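Local coordinates for penicillin-binding protein 2 (Pbp2) (Helicobacter pylori, PDB 5LP5) that probably cross-links peptidoglycan as a penicillin-binding transpeptidase of cell-wall synthesis and takes part in setting cell shape, in complex with MreC, at residues Met43-Phe48 with Met208-Leu213; Ile363-Asp368 with His494-Ala499; Asn229-Ser234 with Ala462-Gln467. One frame throughout, in Å; residues are numbered along the deposited sequence.

Contact 1 of 3, residues Met43-Phe48 with Met208-Leu213; sequences MTKKEF and MRVNAL
Two backbone bonds join Lys45 to Met208, and they differ in quality. Met208 N reaches Lys45 O at 2.8 Å, with the donor in the carbonyl plane and an N-H...O angle of 156°; the return bond from Lys45 N to Met208 O is bent to 126° and weak. Both side chains of this hydrogen-bonded pair leave from one face and run side by side. CG anti to the backbone N (chi1 -180°) carries Lys45 CD across Val210, 3.8 Å from Val210 CG1. Met208 bends at chi3, which brings its CE to 3.7 Å from Lys45 NZ and next to Glu47 OE1. The register is antiparallel: Thr44 faces Arg209 in the adjacent non-hydrogen-bonded pair (CA atoms 4.7 Å apart), and both residues turn to the other face, where each touches Leu220. Strand 204-210, in the sequence range of the PBP dimerisation domain, pairs antiparallel with both 43-49 and 216-223 in a three-stranded sheet. Farther out, Lys45 NZ has a long ion pair with Glu47 OE1 and a long, weak one with Glu216. Backbone hydrogen bonding between Glu47 and Lys206 carries the pairing onward, while that between Arg209 and both Leu217 and Ala218 holds the third strand.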
ATOM      1  N   MET A  43     -12.647 -10.408 -31.893  1.00109.01           N
ATOM      2  CA  MET A  43     -12.047 -11.106 -30.767  1.00104.75           C
ATOM      3  C   MET A  43     -12.120 -10.255 -29.493  1.00 91.25           C
ATOM      4  O   MET A  43     -12.276  -9.040 -29.558  1.00 79.75           O
ATOM      5  CB  MET A  43     -10.588 -11.438 -31.083  1.00115.31           C
ATOM      6  CG  MET A  43      -9.684 -10.219 -31.235  1.00117.87           C
ATOM      7  SD  MET A  43      -7.920 -10.624 -31.336  1.00124.51           S
ATOM      8  CE  MET A  43      -7.617 -11.694 -29.922  1.00110.63           C
ATOM      9  N   THR A  44     -11.952 -10.909 -28.344  1.00 84.07           N
ATOM     10  CA  THR A  44     -12.104 -10.275 -27.033  1.00 76.64           C
ATOM     11  C   THR A  44     -10.792 -10.217 -26.253  1.00 72.07           C
ATOM     12  O   THR A  44      -9.762 -10.706 -26.715  1.00 77.04           O
ATOM     13  CB  THR A  44     -13.129 -11.042 -26.184  1.00 75.29           C
ATOM     14  OG1 THR A  44     -12.556 -12.272 -25.713  1.00 72.37           O
ATOM     15  CG2 THR A  44     -14.401 -11.339 -27.000  1.00 77.80           C
ATOM     16  N   LYS A  45     -10.842  -9.623 -25.066  1.00 66.41           N
ATOM     17  CA  LYS A  45      -9.634  -9.339 -24.274  1.00 61.00           C
ATOM     18  C   LYS A  45      -9.960  -9.263 -22.779  1.00 55.77           C
ATOM     19  O   LYS A  45     -10.920  -8.619 -22.389  1.00 52.54           O
ATOM     20  CB  LYS A  45      -9.030  -8.006 -24.737  1.00 59.12           C
ATOM     21  CG  LYS A  45      -7.770  -7.589 -24.011  1.00 56.78           C
ATOM     22  CD  LYS A  45      -7.476  -6.109 -24.233  1.00 54.86           C
ATOM     23  CE  LYS A  45      -6.718  -5.523 -23.049  1.00 52.22           C
ATOM     24  NZ  LYS A  45      -7.069  -4.101 -22.839  1.00 50.96           N
ATOM     25  N   LYS A  46      -9.133  -9.897 -21.953  1.00 54.12           N
ATOM     26  CA  LYS A  46      -9.356 -10.003 -20.493  1.00 50.44           C
ATOM     27  C   LYS A  46      -8.386  -9.140 -19.694  1.00 50.10           C
ATOM     28  O   LYS A  46      -7.263  -8.883 -20.102  1.00 49.97           O
ATOM     29  CB  LYS A  46      -9.200 -11.457 -20.062  1.00 48.18           C
ATOM     30  CG  LYS A  46      -9.711 -11.782 -18.681  1.00 45.85           C
ATOM     31  CD  LYS A  46      -9.830 -13.292 -18.479  1.00 45.87           C
ATOM     32  CE  LYS A  46     -10.589 -13.646 -17.195  1.00 46.14           C
ATOM     33  NZ  LYS A  46     -10.467 -15.071 -16.767  1.00 46.10           N
ATOM     34  N   GLU A  47      -8.836  -8.696 -18.540  1.00 53.03           N
ATOM     35  CA  GLU A  47      -8.037  -7.822 -17.704  1.00 57.49           C
ATOM     36  C   GLU A  47      -8.432  -8.044 -16.267  1.00 54.03           C
ATOM     37  O   GLU A  47      -9.593  -7.840 -15.906  1.00 52.98           O
ATOM     38  CB  GLU A  47      -8.270  -6.365 -18.089  1.00 65.07           C
ATOM     39  CG  GLU A  47      -7.238  -5.396 -17.543  1.00 72.87           C
ATOM     40  CD  GLU A  47      -6.991  -4.233 -18.496  1.00 86.86           C
ATOM     41  OE1 GLU A  47      -7.898  -3.913 -19.310  1.00 94.27           O
ATOM     42  OE2 GLU A  47      -5.884  -3.645 -18.436  1.00 96.14           O
ATOM     43  N   PHE A  48      -7.484  -8.490 -15.449  1.00 50.03           N
ATOM     44  CA  PHE A  48      -7.787  -8.763 -14.053  1.00 46.74           C
ATOM     45  C   PHE A  48      -7.796  -7.478 -13.232  1.00 43.84           C
ATOM     46  O   PHE A  48      -7.049  -6.547 -13.504  1.00 42.97           O
ATOM     47  CB  PHE A  48      -6.782  -9.740 -13.457  1.00 45.96           C
ATOM     48  CG  PHE A  48      -6.861 -11.110 -14.033  1.00 45.18           C
ATOM     49  CD1 PHE A  48      -7.869 -11.972 -13.659  1.00 45.68           C
ATOM     50  CD2 PHE A  48      -5.923 -11.536 -14.948  1.00 45.48           C
ATOM     51  CE1 PHE A  48      -7.951 -13.237 -14.197  1.00 46.25           C
ATOM     52  CE2 PHE A  48      -5.986 -12.802 -15.482  1.00 45.50           C
ATOM     53  CZ  PHE A  48      -7.007 -13.655 -15.108  1.00 46.92           C
ATOM     54  N   MET A 208     -13.529  -7.566 -22.393  1.00 58.10           N
ATOM     55  CA  MET A 208     -13.872  -6.449 -23.267  1.00 64.34           C
ATOM     56  C   MET A 208     -13.723  -6.780 -24.739  1.00 72.44           C
ATOM     57  O   MET A 208     -12.822  -7.518 -25.134  1.00 79.67           O
ATOM     58  CB  MET A 208     -12.968  -5.268 -22.958  1.00 64.22           C
ATOM     59  CG  MET A 208     -13.056  -4.817 -21.521  1.00 64.95           C
ATOM     60  SD  MET A 208     -12.181  -3.283 -21.330  1.00 71.91           S
ATOM     61  CE  MET A 208     -10.490  -3.862 -21.366  1.00 74.61           C
ATOM     62  N   ARG A 209     -14.611  -6.216 -25.553  1.00 78.57           N
ATOM     63  CA  ARG A 209     -14.481  -6.268 -27.014  1.00 81.70           C
ATOM     64  C   ARG A 209     -13.380  -5.288 -27.470  1.00 78.84           C
ATOM     65  O   ARG A 209     -13.268  -4.169 -26.966  1.00 69.08           O
ATOM     66  CB  ARG A 209     -15.824  -5.958 -27.694  1.00 86.80           C
ATOM     67  CG  ARG A 209     -15.820  -6.184 -29.206  1.00 90.48           C
ATOM     68  CD  ARG A 209     -17.200  -6.012 -29.800  1.00 92.04           C
ATOM     69  NE  ARG A 209     -18.115  -7.024 -29.289  1.00 93.31           N
ATOM     70  CZ  ARG A 209     -19.439  -6.957 -29.375  1.00 96.27           C
ATOM     71  NH1 ARG A 209     -20.040  -5.920 -29.956  1.00 98.53           N
ATOM     72  NH2 ARG A 209     -20.171  -7.941 -28.871  1.00 97.02           N
ATOM     73  N   VAL A 210     -12.557  -5.732 -28.421  1.00 81.78           N
ATOM     74  CA  VAL A 210     -11.455  -4.932 -28.940  1.00 84.13           C
ATOM     75  C   VAL A 210     -11.418  -4.999 -30.465  1.00 92.04           C
ATOM     76  O   VAL A 210     -11.952  -5.931 -31.088  1.00 97.67           O
ATOM     77  CB  VAL A 210     -10.086  -5.400 -28.381  1.00 84.98           C
ATOM     78  CG1 VAL A 210      -9.992  -5.128 -26.881  1.00 83.42           C
ATOM     79  CG2 VAL A 210      -9.829  -6.883 -28.694  1.00 84.73           C
ATOM     80  N   ASN A 211     -10.786  -3.990 -31.063  1.00 91.15           N
ATOM     81  CA  ASN A 211     -10.541  -3.963 -32.516  1.00 92.20           C
ATOM     82  C   ASN A 211      -9.110  -4.413 -32.818  1.00 95.36           C
ATOM     83  O   ASN A 211      -8.392  -4.832 -31.912  1.00100.33           O
ATOM     84  CB  ASN A 211     -10.828  -2.569 -33.100  1.00 88.39           C
ATOM     85  CG  ASN A 211     -10.335  -1.435 -32.211  1.00 82.38           C
ATOM     86  OD1 ASN A 211      -9.151  -1.341 -31.884  1.00 74.28           O
ATOM     87  ND2 ASN A 211     -11.260  -0.560 -31.812  1.00 87.22           N
ATOM     88  N   ALA A 212      -8.700  -4.356 -34.081  1.00 99.11           N
ATOM     89  CA  ALA A 212      -7.328  -4.734 -34.461  1.00 98.34           C
ATOM     90  C   ALA A 212      -6.266  -3.869 -33.751  1.00 97.82           C
ATOM     91  O   ALA A 212      -5.245  -4.392 -33.289  1.00 87.32           O
ATOM     92  CB  ALA A 212      -7.157  -4.670 -35.965  1.00 99.29           C
ATOM     93  N   LEU A 213      -6.538  -2.564 -33.626  1.00100.46           N
ATOM     94  CA  LEU A 213      -5.643  -1.624 -32.908  1.00 99.02           C
ATOM     95  C   LEU A 213      -5.528  -1.983 -31.413  1.00 98.98           C
ATOM     96  O   LEU A 213      -4.869  -1.284 -30.639  1.00 98.80           O
ATOM     97  CB  LEU A 213      -6.125  -0.158 -33.048  1.00 97.95           C
ATOM     98  CG  LEU A 213      -6.118   0.588 -34.401  1.00 95.74           C
ATOM     99  CD1 LEU A 213      -7.367   0.265 -35.232  1.00 92.86           C
ATOM    100  CD2 LEU A 213      -5.999   2.096 -34.173  1.00 88.31           C
TER

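Contact 2 of 3, residues Ile363-Asp368 with His494-Ala499; sequences IRESVD and HKDGTA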
ATOM      1  N   ILE A 363       1.485 -21.009  48.640  1.00 75.13           N
ATOM      2  CA  ILE A 363       1.363 -20.160  47.468  1.00 68.12           C
ATOM      3  C   ILE A 363       2.091 -18.847  47.730  1.00 68.29           C
ATOM      4  O   ILE A 363       2.975 -18.437  46.955  1.00 73.08           O
ATOM      5  CB  ILE A 363      -0.114 -19.844  47.141  1.00 63.91           C
ATOM      6  CG1 ILE A 363      -0.867 -21.108  46.705  1.00 61.40           C
ATOM      7  CG2 ILE A 363      -0.174 -18.777  46.051  1.00 63.09           C
ATOM      8  CD1 ILE A 363      -2.326 -20.887  46.358  1.00 59.58           C
ATOM      9  N   ARG A 364       1.703 -18.199  48.828  1.00 67.02           N
ATOM     10  CA  ARG A 364       2.231 -16.894  49.204  1.00 69.41           C
ATOM     11  C   ARG A 364       3.760 -16.862  49.112  1.00 75.03           C
ATOM     12  O   ARG A 364       4.354 -15.990  48.446  1.00 67.14           O
ATOM     13  CB  ARG A 364       1.791 -16.539  50.632  1.00 70.23           C
ATOM     14  CG  ARG A 364       2.226 -15.142  51.096  1.00 71.48           C
ATOM     15  CD  ARG A 364       2.237 -15.006  52.603  1.00 74.35           C
ATOM     16  NE  ARG A 364       0.999 -15.501  53.188  1.00 77.91           N
ATOM     17  CZ  ARG A 364       0.831 -15.773  54.476  1.00 82.71           C
ATOM     18  NH1 ARG A 364       1.819 -15.592  55.348  1.00 84.68           N
ATOM     19  NH2 ARG A 364      -0.337 -16.231  54.889  1.00 89.26           N
ATOM     20  N   GLU A 365       4.389 -17.837  49.767  1.00 84.18           N
ATOM     21  CA  GLU A 365       5.827 -17.803  49.966  1.00 90.98           C
ATOM     22  C   GLU A 365       6.583 -18.681  48.971  1.00 93.71           C
ATOM     23  O   GLU A 365       7.778 -18.902  49.145  1.00100.87           O
ATOM     24  CB  GLU A 365       6.158 -18.195  51.410  1.00 99.46           C
ATOM     25  CG  GLU A 365       5.667 -17.197  52.452  1.00103.15           C
ATOM     26  CD  GLU A 365       5.922 -17.646  53.884  1.00105.23           C
ATOM     27  OE1 GLU A 365       6.633 -18.646  54.102  1.00107.95           O
ATOM     28  OE2 GLU A 365       5.406 -16.997  54.808  1.00104.34           O
ATOM     29  N   SER A 366       5.897 -19.150  47.922  1.00 92.69           N
ATOM     30  CA  SER A 366       6.502 -19.990  46.886  1.00 88.36           C
ATOM     31  C   SER A 366       7.230 -21.138  47.587  1.00 87.98           C
ATOM     32  O   SER A 366       8.394 -21.403  47.299  1.00 91.26           O
ATOM     33  CB  SER A 366       7.456 -19.155  46.005  1.00 90.15           C
ATOM     34  OG  SER A 366       7.895 -19.848  44.847  1.00 87.48           O
ATOM     35  N   VAL A 367       6.536 -21.797  48.523  1.00 85.19           N
ATOM     36  CA  VAL A 367       7.115 -22.875  49.331  1.00 85.64           C
ATOM     37  C   VAL A 367       7.101 -24.197  48.566  1.00 84.68           C
ATOM     38  O   VAL A 367       6.103 -24.547  47.933  1.00 85.75           O
ATOM     39  CB  VAL A 367       6.359 -23.080  50.659  1.00 87.25           C
ATOM     40  CG1 VAL A 367       6.929 -24.251  51.441  1.00 91.23           C
ATOM     41  CG2 VAL A 367       6.429 -21.834  51.506  1.00 86.39           C
ATOM     42  N   ASP A 368       8.210 -24.931  48.651  1.00 77.83           N
ATOM     43  CA  ASP A 368       8.404 -26.137  47.861  1.00 69.95           C
ATOM     44  C   ASP A 368       7.921 -27.392  48.599  1.00 70.58           C
ATOM     45  O   ASP A 368       7.301 -28.267  47.985  1.00 70.39           O
ATOM     46  CB  ASP A 368       9.878 -26.270  47.462  1.00 64.95           C
ATOM     47  CG  ASP A 368      10.308 -25.242  46.393  1.00 61.80           C
ATOM     48  OD1 ASP A 368       9.467 -24.762  45.612  1.00 58.47           O
ATOM     49  OD2 ASP A 368      11.501 -24.910  46.308  1.00 57.40           O
ATOM     50  N   HIS A 494       0.556  -9.408  51.022  1.00 74.88           N
ATOM     51  CA  HIS A 494       0.999  -9.798  52.371  1.00 73.77           C
ATOM     52  C   HIS A 494       2.513  -9.563  52.481  1.00 72.76           C
ATOM     53  O   HIS A 494       3.245  -9.748  51.517  1.00 73.15           O
ATOM     54  CB  HIS A 494       0.655 -11.269  52.627  1.00 76.28           C
ATOM     55  CG  HIS A 494       0.703 -11.676  54.072  1.00 80.11           C
ATOM     56  ND1 HIS A 494       1.886 -11.847  54.766  1.00 78.57           N
ATOM     57  CD2 HIS A 494      -0.291 -11.982  54.941  1.00 80.92           C
ATOM     58  CE1 HIS A 494       1.615 -12.211  56.006  1.00 80.19           C
ATOM     59  NE2 HIS A 494       0.304 -12.304  56.137  1.00 81.93           N
ATOM     60  N   LYS A 495       2.983  -9.165  53.655  1.00 74.00           N
ATOM     61  CA  LYS A 495       4.380  -8.738  53.822  1.00 73.03           C
ATOM     62  C   LYS A 495       5.369  -9.899  53.685  1.00 74.20           C
ATOM     63  O   LYS A 495       6.523  -9.704  53.296  1.00 71.53           O
ATOM     64  CB  LYS A 495       4.544  -8.011  55.154  1.00 74.08           C
ATOM     65  CG  LYS A 495       3.632  -6.790  55.247  1.00 74.81           C
ATOM     66  CD  LYS A 495       3.817  -5.985  56.522  1.00 76.62           C
ATOM     67  CE  LYS A 495       3.081  -4.652  56.448  1.00 73.73           C
ATOM     68  NZ  LYS A 495       2.991  -4.001  57.788  1.00 74.04           N
ATOM     69  N   ASP A 496       4.888 -11.104  53.984  1.00 75.95           N
ATOM     70  CA  ASP A 496       5.646 -12.344  53.796  1.00 75.64           C
ATOM     71  C   ASP A 496       5.765 -12.755  52.340  1.00 75.49           C
ATOM     72  O   ASP A 496       6.715 -13.452  51.960  1.00 74.30           O
ATOM     73  CB  ASP A 496       4.967 -13.475  54.562  1.00 73.97           C
ATOM     74  CG  ASP A 496       5.047 -13.282  56.043  1.00 74.80           C
ATOM     75  OD1 ASP A 496       5.996 -12.605  56.481  1.00 73.44           O
ATOM     76  OD2 ASP A 496       4.181 -13.814  56.765  1.00 74.65           O
ATOM     77  N   GLY A 497       4.787 -12.335  51.541  1.00 76.15           N
ATOM     78  CA  GLY A 497       4.730 -12.655  50.119  1.00 75.33           C
ATOM     79  C   GLY A 497       6.057 -12.469  49.422  1.00 75.74           C
ATOM     80  O   GLY A 497       6.791 -11.514  49.692  1.00 79.52           O
ATOM     81  N   THR A 498       6.376 -13.400  48.533  1.00 74.67           N
ATOM     82  CA  THR A 498       7.627 -13.322  47.777  1.00 77.26           C
ATOM     83  C   THR A 498       7.730 -12.014  46.990  1.00 72.96           C
ATOM     84  O   THR A 498       8.801 -11.433  46.881  1.00 66.03           O
ATOM     85  CB  THR A 498       7.819 -14.528  46.823  1.00 77.17           C
ATOM     86  OG1 THR A 498       8.942 -14.287  45.962  1.00 79.75           O
ATOM     87  CG2 THR A 498       6.591 -14.773  45.970  1.00 75.60           C
ATOM     88  N   ALA A 499       6.600 -11.545  46.475  1.00 74.17           N
ATOM     89  CA  ALA A 499       6.568 -10.377  45.602  1.00 71.90           C
ATOM     90  C   ALA A 499       6.015  -9.133  46.296  1.00 74.23           C
ATOM     91  O   ALA A 499       5.199  -8.415  45.720  1.00 78.78           O
ATOM     92  CB  ALA A 499       5.727 -10.702  44.378  1.00 68.67           C
TER
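Arg364 leaves the end of its helix with CG anti to the backbone N (chi1 -177°) and bends at chi3, which carries the guanidinium over His494; the histidine, also with CG anti to its backbone N, turns its ring to meet it. The two flat groups form a near-parallel, off-centre guanidinium-imidazole stack, centres 3.8 Å apart and planes at 17°, with NH1 over the ring near its rim. Asp496 N, lying in the ring plane, donates to His494 ND1 at 3.2 Å, which helps fix the ring's rotation about CB-CG and is consistent with ND1 lacking a proton. At the guanidinium edge, Asp496 OD2 forms a salt bridge to Arg364 NH1 at 3.3 Å. Glu365 OE2 joins the network through a long contact with NH1, and it also lies 3.9 Å from Asp496 OD2, so the arginine probably offsets the repulsion between the carboxylates. Nearer the backbone, Arg364 CG packs on Gly497 CA at 3.7 Å. Gly497 closes a type I turn begun at His494, and Thr498 N then donates almost straight (169°) to Arg364 O from above the carbonyl plane.

Helix 359-364 ends here in a Schellman motif with Ser366, at positive phi, as its C-prime residue. Glu490 of helix 475-493 takes Arg364 NE in a further salt bridge. Ser366 OG bonds to Ser311 OG of a probable SxxK motif, whose Lys314 NZ, on helix 314-324, forms a salt bridge with Asp368 OD1. Ser366 also touches Lys513 of a probable KTG-type motif, as in the transpeptidase active site of penicillin-binding proteins. Thr498 meets Thr514, so the contact spans the ends of two helices beside edge strand 511-517.

Contact 3 of 3, residues Asn229-Ser234 with Ala462-Gln467; sequences NHLQLS and AINNKQ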
ATOM      1  N   ASN A 229     -11.093  -5.507   2.725  1.00 65.93           N
ATOM      2  CA  ASN A 229     -10.036  -6.472   2.985  1.00 60.00           C
ATOM      3  C   ASN A 229      -9.227  -6.127   4.239  1.00 55.87           C
ATOM      4  O   ASN A 229      -8.324  -6.862   4.603  1.00 55.81           O
ATOM      5  CB  ASN A 229      -9.108  -6.560   1.775  1.00 59.13           C
ATOM      6  CG  ASN A 229      -9.829  -7.054   0.519  1.00 62.35           C
ATOM      7  OD1 ASN A 229     -10.768  -7.865   0.574  1.00 55.59           O
ATOM      8  ND2 ASN A 229      -9.383  -6.565  -0.628  1.00 66.14           N
ATOM      9  N   HIS A 230      -9.577  -5.031   4.908  1.00 54.36           N
ATOM     10  CA  HIS A 230      -8.854  -4.559   6.107  1.00 55.01           C
ATOM     11  C   HIS A 230      -9.063  -5.489   7.296  1.00 50.18           C
ATOM     12  O   HIS A 230     -10.004  -6.281   7.328  1.00 52.10           O
ATOM     13  CB  HIS A 230      -9.354  -3.175   6.520  1.00 59.70           C
ATOM     14  CG  HIS A 230     -10.749  -3.203   7.059  1.00 67.24           C
ATOM     15  ND1 HIS A 230     -11.856  -3.262   6.235  1.00 69.53           N
ATOM     16  CD2 HIS A 230     -11.219  -3.249   8.329  1.00 68.41           C
ATOM     17  CE1 HIS A 230     -12.948  -3.312   6.972  1.00 75.21           C
ATOM     18  NE2 HIS A 230     -12.590  -3.303   8.246  1.00 75.89           N
ATOM     19  N   LEU A 231      -8.186  -5.371   8.285  1.00 47.78           N
ATOM     20  CA  LEU A 231      -8.230  -6.233   9.473  1.00 44.47           C
ATOM     21  C   LEU A 231      -7.851  -5.460  10.728  1.00 40.62           C
ATOM     22  O   LEU A 231      -6.802  -4.811  10.799  1.00 39.28           O
ATOM     23  CB  LEU A 231      -7.297  -7.438   9.317  1.00 45.25           C
ATOM     24  CG  LEU A 231      -7.186  -8.439  10.475  1.00 46.00           C
ATOM     25  CD1 LEU A 231      -8.515  -9.110  10.773  1.00 46.69           C
ATOM     26  CD2 LEU A 231      -6.144  -9.492  10.147  1.00 46.83           C
ATOM     27  N   GLN A 232      -8.712  -5.550  11.729  1.00 38.13           N
ATOM     28  CA  GLN A 232      -8.485  -4.869  12.989  1.00 36.74           C
ATOM     29  C   GLN A 232      -8.052  -5.846  14.096  1.00 36.47           C
ATOM     30  O   GLN A 232      -8.724  -6.862  14.343  1.00 40.45           O
ATOM     31  CB  GLN A 232      -9.750  -4.123  13.411  1.00 36.04           C
ATOM     32  CG  GLN A 232      -9.463  -2.983  14.361  1.00 34.74           C
ATOM     33  CD  GLN A 232     -10.692  -2.452  15.048  1.00 35.65           C
ATOM     34  OE1 GLN A 232     -11.804  -3.001  14.933  1.00 35.34           O
ATOM     35  NE2 GLN A 232     -10.493  -1.361  15.797  1.00 36.65           N
ATOM     36  N   LEU A 233      -6.942  -5.507  14.761  1.00 33.47           N
ATOM     37  CA  LEU A 233      -6.381  -6.295  15.855  1.00 31.24           C
ATOM     38  C   LEU A 233      -6.646  -5.621  17.192  1.00 31.81           C
ATOM     39  O   LEU A 233      -6.811  -4.400  17.269  1.00 31.67           O
ATOM     40  CB  LEU A 233      -4.864  -6.460  15.713  1.00 28.87           C
ATOM     41  CG  LEU A 233      -4.327  -6.999  14.398  1.00 27.93           C
ATOM     42  CD1 LEU A 233      -2.839  -7.221  14.497  1.00 26.17           C
ATOM     43  CD2 LEU A 233      -5.017  -8.294  14.032  1.00 28.93           C
ATOM     44  N   SER A 234      -6.637  -6.432  18.244  1.00 31.15           N
ATOM     45  CA  SER A 234      -6.937  -5.982  19.593  1.00 30.22           C
ATOM     46  C   SER A 234      -5.782  -5.284  20.294  1.00 28.20           C
ATOM     47  O   SER A 234      -5.979  -4.673  21.337  1.00 25.51           O
ATOM     48  CB  SER A 234      -7.399  -7.162  20.435  1.00 31.86           C
ATOM     49  OG  SER A 234      -6.458  -8.223  20.357  1.00 33.61           O
ATOM     50  N   ALA A 462      -7.255 -10.986  16.386  1.00 31.14           N
ATOM     51  CA  ALA A 462      -8.264 -10.427  15.505  1.00 30.80           C
ATOM     52  C   ALA A 462      -9.563 -10.101  16.264  1.00 33.14           C
ATOM     53  O   ALA A 462     -10.279 -11.003  16.707  1.00 32.71           O
ATOM     54  CB  ALA A 462      -8.540 -11.393  14.367  1.00 30.01           C
ATOM     55  N   ILE A 463      -9.885  -8.813  16.386  1.00 34.40           N
ATOM     56  CA  ILE A 463     -11.056  -8.400  17.159  1.00 36.56           C
ATOM     57  C   ILE A 463     -12.318  -9.065  16.659  1.00 37.66           C
ATOM     58  O   ILE A 463     -13.158  -9.440  17.451  1.00 38.18           O
ATOM     59  CB  ILE A 463     -11.234  -6.865  17.189  1.00 38.00           C
ATOM     60  CG1 ILE A 463     -10.163  -6.250  18.095  1.00 38.22           C
ATOM     61  CG2 ILE A 463     -12.618  -6.495  17.719  1.00 37.60           C
ATOM     62  CD1 ILE A 463     -10.195  -4.740  18.207  1.00 37.78           C
ATOM     63  N   ASN A 464     -12.437  -9.233  15.347  1.00 42.95           N
ATOM     64  CA  ASN A 464     -13.608  -9.896  14.749  1.00 46.84           C
ATOM     65  C   ASN A 464     -13.522 -11.434  14.816  1.00 46.90           C
ATOM     66  O   ASN A 464     -14.222 -12.131  14.098  1.00 50.45           O
ATOM     67  CB  ASN A 464     -13.863  -9.393  13.309  1.00 52.91           C
ATOM     68  CG  ASN A 464     -12.613  -9.442  12.415  1.00 60.29           C
ATOM     69  OD1 ASN A 464     -11.491  -9.631  12.881  1.00 68.47           O
ATOM     70  ND2 ASN A 464     -12.809  -9.202  11.119  1.00 62.15           N
ATOM     71  N   ASN A 465     -12.679 -11.959  15.703  1.00 47.90           N
ATOM     72  CA  ASN A 465     -12.621 -13.397  16.009  1.00 49.54           C
ATOM     73  C   ASN A 465     -13.354 -13.714  17.319  1.00 50.85           C
ATOM     74  O   ASN A 465     -12.725 -13.893  18.350  1.00 41.56           O
ATOM     75  CB  ASN A 465     -11.159 -13.823  16.134  1.00 51.46           C
ATOM     76  CG  ASN A 465     -10.905 -15.259  15.708  1.00 51.25           C
ATOM     77  OD1 ASN A 465     -11.815 -16.058  15.469  1.00 49.90           O
ATOM     78  ND2 ASN A 465      -9.629 -15.583  15.594  1.00 51.37           N
ATOM     79  N   LYS A 466     -14.686 -13.790  17.261  1.00 63.09           N
ATOM     80  CA  LYS A 466     -15.529 -14.093  18.434  1.00 65.13           C
ATOM     81  C   LYS A 466     -15.193 -15.476  18.984  1.00 61.42           C
ATOM     82  O   LYS A 466     -15.687 -16.498  18.510  1.00 62.19           O
ATOM     83  CB  LYS A 466     -17.015 -14.041  18.063  1.00 77.14           C
ATOM     84  CG  LYS A 466     -17.984 -14.530  19.150  1.00 91.03           C
ATOM     85  CD  LYS A 466     -19.323 -14.968  18.554  1.00 96.28           C
ATOM     86  CE  LYS A 466     -20.346 -15.345  19.611  1.00 94.49           C
ATOM     87  NZ  LYS A 466     -21.662 -15.641  18.973  1.00 94.91           N
ATOM     88  N   GLN A 467     -14.344 -15.496  19.993  1.00 59.97           N
ATOM     89  CA  GLN A 467     -13.907 -16.742  20.596  1.00 64.50           C
ATOM     90  C   GLN A 467     -14.657 -16.954  21.903  1.00 61.24           C
ATOM     91  O   GLN A 467     -14.339 -16.300  22.900  1.00 66.23           O
ATOM     92  CB  GLN A 467     -12.399 -16.682  20.871  1.00 72.55           C
ATOM     93  CG  GLN A 467     -11.516 -16.870  19.648  1.00 77.80           C
ATOM     94  CD  GLN A 467     -11.900 -18.121  18.872  1.00 82.76           C
ATOM     95  OE1 GLN A 467     -12.502 -18.032  17.809  1.00 96.19           O
ATOM     96  NE2 GLN A 467     -11.592 -19.292  19.424  1.00 77.10           N
TER
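Ile463 contributes the largest share of the buried surface, through the branch that runs along CG1. That branch stands anti to the carbonyl carbon (chi1 -73°) and continues extended at chi2 (179°), so CG1 rests 3.7 Å from Ser234 CB and CD1 comes within 3.5 Å of Leu233 O. Gln232, with CG anti to the backbone N and the chain extended beyond it, crosses the isoleucine obliquely; its amide carbon CD lies 3.9 Å from Ile463 CD1, while NE2 makes a weak hydrogen bond to Asp58 O. Leu231 also has CG anti to the backbone N, and its CD1 approaches Ala462 CB at 4.3 Å. The same methyl meets Asn464 OD1 at 3.7 Å, the side chains crossing at about a right angle. Asn464 holds CG in the crowded position between the backbone N and carbonyl carbon (chi1 51°), which turns its amide back to Leu231.

One hydrogen bond unites the backbones: Ile463 N to Gln232 O, 3.1 Å, in the carbonyl plane. Ile463 is second in the type I turn Ala462-Asn465, closed by Asn465 N to Ala462 O. Ser234 OG lies between two carbonyl acceptors, Leu264 O and Phe461 O, which probably share its proton. Strand 231-232, parallel to 56-57, thus joins the N-terminal part to a transpeptidase-domain loop between helices 441-453 and 475-493.

How the contacts relate
From the N terminus, contact 1 is the first to close: strand 43-49 is met again by 204-210, closing a loop of 159 intervening residues in the N-terminal part of the molecule. Only then does 229-234 open contact 3, which waits for 462-467 beyond most of the transpeptidase region. Inside that span 363-368 opens contact 2, but its partner 494-499 follows 462-467, so contacts 2 and 3 cross. Contact 3 ties strand 231-232, the parallel partner of strand 56-57, to a loop of the transpeptidase domain, whereas contact 2 lies wholly within that domain. Contacts 1 and 2 lie on opposite sides of the chain's centre, their own centres about 78 Å apart.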